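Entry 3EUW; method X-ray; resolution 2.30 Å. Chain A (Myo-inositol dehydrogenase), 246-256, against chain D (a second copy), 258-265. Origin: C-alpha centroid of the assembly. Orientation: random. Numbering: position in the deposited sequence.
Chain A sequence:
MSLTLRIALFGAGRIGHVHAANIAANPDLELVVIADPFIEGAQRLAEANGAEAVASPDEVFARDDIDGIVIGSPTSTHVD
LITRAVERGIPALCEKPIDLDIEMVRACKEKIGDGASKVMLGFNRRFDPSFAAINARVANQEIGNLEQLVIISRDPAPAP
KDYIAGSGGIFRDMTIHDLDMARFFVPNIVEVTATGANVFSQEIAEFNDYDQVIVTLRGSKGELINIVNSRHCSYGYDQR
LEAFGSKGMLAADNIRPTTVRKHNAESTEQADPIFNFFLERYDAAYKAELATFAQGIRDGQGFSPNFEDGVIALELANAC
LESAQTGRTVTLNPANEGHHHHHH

Chain A (246-256) SKGMLAADNIR
Chain D 258-265: TTVRKHNA

The strand of residues 248-252 of chain A runs antiparallel to a strand of chain D that includes V260(D) to H263(D), across two copies of the protein, their axes 4.6 Å apart and their directions 159° from each other. The register places M249(A) opposite H263(D) and A251(A) opposite R261(D) as hydrogen-bonded pairs, with L250(A)-K262(D) and A252(A)-V260(D) as non-hydrogen-bonded pairs. M249(A) N donates to H263(D) O (2.8 Å) and H263(D) N to M249(A) O (2.8 Å); A251(A) N reaches R261(D) O at 3.0 Å, and R261(D) N reaches A251(A) O at 2.8 Å. D253(A) N to T259(D) O (3.2 Å) extends the ladder beyond the strands.

M249(A), a selenomethionine, and H263(D) share one face of the sheet with A251(A) and R261(D). The chi angles of M249(A) (t, t, p; chi1 156°) bring CE over the imidazole, 3.6 Å from the ring centroid of H263(D) and 22° off the normal, a CH-pi contact; H263(D) presents that ring face with chi1 m and chi2 78°. R261(D) is m, t, t with chi4 -82°, so that its NE meets D253(A) OD2 at 2.7 Å in a salt bridge near the guanidinium plane. D253(A), chi1 m, lies beyond the strand, yet its carboxylate turns back to R261(D).

On the other face L250(A), m and t, rests CD2 3.5 Å from K262(D) CB and 4.1 Å from V260(D) CG1. K262(D) begins t, t, then turns p at chi3, its end leading away. T259(D), chi1 p, donates from OG1 to D253(A) O (2.9 Å), while its CG2 lies 3.7 Å from I255(A) CG1.

G248(A), at phi/psi 154/-177, has no room for a CB, which would lie 2.9 Å from H263(D) O. Beyond it, a water joins K247(A) O (2.8 Å) to A265(D) N (3.1 Å).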

# COMPACT_ATOMS: atom_id res chain seq x y z
N SER A 246 -19.40 -6.41 12.23
CA SER A 246 -20.61 -6.28 11.43
C SER A 246 -20.61 -5.05 10.51
O SER A 246 -21.32 -5.03 9.52
CB SER A 246 -21.84 -6.25 12.34
OG SER A 246 -21.73 -5.23 13.33
N LYS A 247 -19.82 -4.03 10.82
CA LYS A 247 -19.80 -2.82 9.99
C LYS A 247 -18.45 -2.47 9.39
O LYS A 247 -18.28 -1.35 8.90
CB LYS A 247 -20.30 -1.61 10.78
CG LYS A 247 -21.75 -1.68 11.20
CD LYS A 247 -22.15 -0.46 12.02
CE LYS A 247 -23.62 -0.52 12.42
NZ LYS A 247 -24.03 0.66 13.24
N GLY A 248 -17.50 -3.39 9.43
CA GLY A 248 -16.20 -3.09 8.86
C GLY A 248 -15.06 -3.88 9.46
O GLY A 248 -15.27 -4.76 10.29
N MSE A 249 -13.85 -3.58 9.01
CA MSE A 249 -12.67 -4.25 9.53
C MSE A 249 -11.58 -3.25 9.81
O MSE A 249 -11.45 -2.24 9.13
CB MSE A 249 -12.12 -5.27 8.52
CG MSE A 249 -10.60 -5.57 8.71
SE MSE A 249 -10.03 -6.91 7.46
CE MSE A 249 -9.98 -5.89 5.78
N LEU A 250 -10.79 -3.55 10.84
CA LEU A 250 -9.67 -2.73 11.24
C LEU A 250 -8.50 -3.69 11.27
O LEU A 250 -8.56 -4.72 11.93
CB LEU A 250 -9.90 -2.13 12.63
CG LEU A 250 -10.91 -0.99 12.68
CD1 LEU A 250 -11.22 -0.62 14.11
CD2 LEU A 250 -10.36 0.23 11.93
N ALA A 251 -7.44 -3.37 10.55
CA ALA A 251 -6.28 -4.24 10.54
C ALA A 251 -5.02 -3.40 10.70
O ALA A 251 -5.00 -2.23 10.31
CB ALA A 251 -6.23 -5.03 9.22
N ALA A 252 -4.00 -4.00 11.29
CA ALA A 252 -2.72 -3.34 11.51
C ALA A 252 -1.65 -4.03 10.69
O ALA A 252 -1.50 -5.25 10.73
CB ALA A 252 -2.35 -3.37 13.00
N ASP A 253 -0.90 -3.23 9.93
CA ASP A 253 0.18 -3.74 9.10
C ASP A 253 1.42 -3.86 9.96
O ASP A 253 1.43 -3.45 11.13
CB ASP A 253 0.51 -2.76 7.95
CG ASP A 253 -0.60 -2.64 6.93
OD1 ASP A 253 -1.12 -3.68 6.47
OD2 ASP A 253 -0.95 -1.49 6.57
N ASN A 254 2.47 -4.39 9.36
CA ASN A 254 3.75 -4.53 10.03
C ASN A 254 4.47 -3.20 9.92
O ASN A 254 4.05 -2.33 9.15
CB ASN A 254 4.58 -5.63 9.38
CG ASN A 254 4.20 -7.01 9.89
OD1 ASN A 254 4.21 -7.25 11.10
ND2 ASN A 254 3.86 -7.92 8.98
N ILE A 255 5.55 -3.03 10.67
CA ILE A 255 6.31 -1.80 10.65
C ILE A 255 7.71 -2.01 10.11
O ILE A 255 8.37 -3.01 10.40
CB ILE A 255 6.40 -1.18 12.08
CG1 ILE A 255 4.98 -0.91 12.62
CG2 ILE A 255 7.20 0.12 12.03
CD1 ILE A 255 4.96 -0.23 13.99
N ARG A 256 8.15 -1.04 9.31
CA ARG A 256 9.47 -1.06 8.68
C ARG A 256 10.29 0.12 9.21
O ARG A 256 9.73 1.08 9.73
CB ARG A 256 9.30 -0.96 7.16
CG ARG A 256 8.59 -2.16 6.55
CD ARG A 256 8.06 -1.89 5.15
NE ARG A 256 6.72 -1.28 5.20
CZ ARG A 256 6.43 -0.06 4.76
NH1 ARG A 256 7.37 0.71 4.22
NH2 ARG A 256 5.18 0.39 4.86
N THR D 258 0.07 5.36 13.34
CA THR D 258 -0.16 3.92 13.48
C THR D 258 -0.25 3.29 12.09
O THR D 258 -0.30 3.99 11.08
CB THR D 258 -1.49 3.63 14.23
OG1 THR D 258 -2.59 3.75 13.31
CG2 THR D 258 -1.70 4.61 15.39
N THR D 259 -0.27 1.96 12.04
CA THR D 259 -0.36 1.24 10.78
C THR D 259 -1.77 0.70 10.61
O THR D 259 -2.01 -0.21 9.82
CB THR D 259 0.62 0.06 10.73
OG1 THR D 259 0.26 -0.90 11.74
CG2 THR D 259 2.05 0.54 10.96
N VAL D 260 -2.70 1.27 11.36
CA VAL D 260 -4.09 0.83 11.30
C VAL D 260 -4.77 1.26 10.01
O VAL D 260 -4.54 2.35 9.49
CB VAL D 260 -4.93 1.39 12.48
CG1 VAL D 260 -6.39 0.93 12.35
CG2 VAL D 260 -4.33 0.93 13.80
N ARG D 261 -5.62 0.38 9.49
CA ARG D 261 -6.38 0.68 8.28
C ARG D 261 -7.80 0.19 8.48
O ARG D 261 -8.02 -0.92 8.98
CB ARG D 261 -5.76 0.01 7.06
CG ARG D 261 -4.42 0.61 6.62
CD ARG D 261 -3.81 -0.21 5.50
NE ARG D 261 -2.48 0.27 5.14
CZ ARG D 261 -2.26 1.29 4.33
NH1 ARG D 261 -3.28 1.95 3.80
NH2 ARG D 261 -1.01 1.65 4.06
N LYS D 262 -8.76 1.02 8.09
CA LYS D 262 -10.16 0.67 8.22
C LYS D 262 -10.74 0.31 6.85
O LYS D 262 -10.38 0.91 5.83
CB LYS D 262 -10.95 1.82 8.85
CG LYS D 262 -12.44 1.52 8.97
CD LYS D 262 -13.18 2.53 9.84
CE LYS D 262 -13.16 3.92 9.22
NZ LYS D 262 -14.00 4.83 10.03
N HIS D 263 -11.63 -0.67 6.84
CA HIS D 263 -12.27 -1.09 5.61
C HIS D 263 -13.76 -1.26 5.86
O HIS D 263 -14.16 -2.03 6.73
CB HIS D 263 -11.69 -2.41 5.12
CG HIS D 263 -10.20 -2.43 5.06
ND1 HIS D 263 -9.41 -2.59 6.18
CD2 HIS D 263 -9.34 -2.32 4.02
CE1 HIS D 263 -8.14 -2.58 5.83
NE2 HIS D 263 -8.07 -2.42 4.53
N ASN D 264 -14.57 -0.52 5.11
CA ASN D 264 -16.02 -0.60 5.26
C ASN D 264 -16.72 -0.29 3.96
O ASN D 264 -16.07 -0.19 2.92
CB ASN D 264 -16.53 0.32 6.38
CG ASN D 264 -16.14 1.78 6.17
OD1 ASN D 264 -15.96 2.23 5.03
ND2 ASN D 264 -16.05 2.52 7.27
N ALA D 265 -18.05 -0.13 4.01
CA ALA D 265 -18.86 0.14 2.81
C ALA D 265 -18.54 1.45 2.09
O ALA D 265 -18.91 1.62 0.93
CB ALA D 265 -20.35 0.10 3.17
O HOH W 1 -19.61 -0.42 6.66